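Local atomic coordinates of minor structural protein 5 (Lactococcus phage Tuc2009, PDB entry 5E7T), a protein that forms part of the phage baseplate tripod and probably contributes a carbohydrate-binding module to recognition of the lactococcal host. Residues D227-Y231 with G242-L246. Coordinates in Å, arbitrary orientation, origin at the centre of the assembly. Residues are numbered along the deposited sequence.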
loop_
_atom_site.group_PDB
_atom_site.type_symbol
_atom_site.label_atom_id
_atom_site.label_comp_id
_atom_site.label_asym_id
_atom_site.label_seq_id
_atom_site.Cartn_x
_atom_site.Cartn_y
_atom_site.Cartn_z
ATOM N N ASP B 227 -3.749 4.544 -65.664
ATOM C CA ASP B 227 -2.588 4.086 -64.900
ATOM C C ASP B 227 -2.997 3.673 -63.492
ATOM O O ASP B 227 -3.939 4.249 -62.945
ATOM C CB ASP B 227 -1.560 5.224 -64.770
ATOM C CG ASP B 227 -0.800 5.622 -66.019
ATOM O OD1 ASP B 227 -0.548 4.737 -66.871
ATOM O OD2 ASP B 227 -0.354 6.789 -66.090
ATOM N N GLU B 228 -2.249 2.729 -62.876
ATOM C CA GLU B 228 -2.490 2.303 -61.496
ATOM C C GLU B 228 -1.897 3.377 -60.607
ATOM O O GLU B 228 -0.700 3.671 -60.742
ATOM C CB GLU B 228 -1.839 0.941 -61.190
ATOM C CG GLU B 228 -2.470 0.233 -59.997
ATOM C CD GLU B 228 -1.747 -0.952 -59.379
ATOM O OE1 GLU B 228 -0.929 -1.603 -60.073
ATOM O OE2 GLU B 228 -2.024 -1.243 -58.190
ATOM N N MET B 229 -2.718 3.990 -59.723
ATOM C CA MET B 229 -2.194 5.051 -58.873
ATOM C C MET B 229 -1.191 4.524 -57.867
ATOM O O MET B 229 -1.430 3.482 -57.245
ATOM C CB MET B 229 -3.293 5.829 -58.166
ATOM C CG MET B 229 -4.379 6.310 -59.064
ATOM S SD MET B 229 -5.308 7.674 -58.341
ATOM C CE MET B 229 -5.802 6.933 -56.687
ATOM N N LYS B 230 -0.070 5.251 -57.729
ATOM C CA LYS B 230 1.038 4.989 -56.812
ATOM C C LYS B 230 0.987 5.987 -55.636
ATOM O O LYS B 230 1.694 5.776 -54.649
ATOM C CB LYS B 230 2.384 5.098 -57.574
ATOM C CG LYS B 230 3.611 4.457 -56.901
ATOM C CD LYS B 230 4.930 4.801 -57.655
ATOM C CE LYS B 230 6.199 4.389 -56.921
ATOM N NZ LYS B 230 7.441 4.876 -57.595
ATOM N N TYR B 231 0.165 7.075 -55.723
ATOM C CA TYR B 231 0.069 8.074 -54.639
ATOM C C TYR B 231 -1.353 8.568 -54.369
ATOM O O TYR B 231 -2.175 8.581 -55.273
ATOM C CB TYR B 231 1.021 9.278 -54.868
ATOM C CG TYR B 231 2.453 8.887 -55.158
ATOM C CD1 TYR B 231 3.346 8.616 -54.124
ATOM C CD2 TYR B 231 2.898 8.723 -56.465
ATOM C CE1 TYR B 231 4.654 8.212 -54.388
ATOM C CE2 TYR B 231 4.193 8.297 -56.739
ATOM C CZ TYR B 231 5.070 8.038 -55.698
ATOM O OH TYR B 231 6.352 7.621 -55.982
ATOM N N GLY B 242 -5.275 11.263 -56.808
ATOM C CA GLY B 242 -3.941 10.683 -56.776
ATOM C C GLY B 242 -3.307 10.627 -58.146
ATOM O O GLY B 242 -3.828 11.232 -59.088
ATOM N N SER B 243 -2.182 9.895 -58.273
ATOM C CA SER B 243 -1.425 9.836 -59.524
ATOM C C SER B 243 -0.414 8.705 -59.573
ATOM O O SER B 243 -0.094 8.141 -58.527
ATOM C CB SER B 243 -0.662 11.150 -59.700
ATOM O OG SER B 243 0.008 11.505 -58.498
ATOM N N LYS B 244 0.124 8.408 -60.792
ATOM C CA LYS B 244 1.233 7.460 -61.009
ATOM C C LYS B 244 2.524 8.298 -60.915
ATOM O O LYS B 244 3.570 7.811 -60.458
ATOM C CB LYS B 244 1.154 6.767 -62.389
ATOM C CG LYS B 244 2.136 5.599 -62.593
ATOM C CD LYS B 244 2.388 5.325 -64.085
ATOM C CE LYS B 244 2.543 3.854 -64.439
ATOM N NZ LYS B 244 1.237 3.169 -64.715
ATOM N N LEU B 245 2.422 9.577 -61.324
ATOM C CA LEU B 245 3.527 10.529 -61.313
ATOM C C LEU B 245 3.799 11.078 -59.932
ATOM O O LEU B 245 3.005 10.848 -59.032
ATOM C CB LEU B 245 3.234 11.672 -62.293
ATOM C CG LEU B 245 3.267 11.301 -63.761
ATOM C CD1 LEU B 245 2.657 12.407 -64.614
ATOM C CD2 LEU B 245 4.671 10.900 -64.185
ATOM N N LEU B 246 4.915 11.812 -59.764
ATOM C CA LEU B 246 5.337 12.434 -58.505
ATOM C C LEU B 246 4.849 13.898 -58.421
ATOM O O LEU B 246 5.506 14.732 -57.795
ATOM C CB LEU B 246 6.878 12.386 -58.386
ATOM C CG LEU B 246 7.533 11.025 -58.196
ATOM C CD1 LEU B 246 8.906 11.021 -58.793
ATOM C CD2 LEU B 246 7.643 10.668 -56.739
#
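This is the open end of an antiparallel strand pair, where the chain leaves strand 225-228 of a three-stranded sheet and enters strand 231-235 of the next, four-stranded one beside the outgoing end of strand 238-243. Three backbone hydrogen bonds fix the register. Ser243 N gives one to Tyr231 O (3.3 Å), while Ser243 O accepts two, from Tyr231 N and from Lys230 N, each at 3.0 Å. One carbonyl thus serves two successive amides, and Lys230 is the extra residue opposite Ser243. Next to this, Gly242 CA lies 3.1 Å from Tyr231 O in a CA-H...O contact, and Met229 SD sits 3.6 Å from Gly242 C; a beta carbon on Gly242 would collide with both Tyr231 O and the sulphur. Beyond the paired residues, 242-246 turns away, and Ser243 OG donates a hydrogen bond to Leu245 O (3.1 Å). The Tyr231 ring lies along this turn, its CD2 3.3 Å from Leu245 O and its CZ 3.8 Å from Leu246 CD2. The same ring also meets a chain of Minor structural protein 4: Trp126 of that chain stacks edge-to-face with Tyr231, and Asn128 of that chain hydrogen-bonds the Tyr231 hydroxyl. Toward the first sheet, Lys244 stretches back to Asp227, where NZ and OD1 form a salt bridge at 3.2 Å, weak as a hydrogen bond, while Met229 packs on Val207. The double pairing of Lys230 and Tyr231 with Ser243 is a classic beta bulge, here at the mouth of a beta hairpin, where the chain crosses from one sheet to the next.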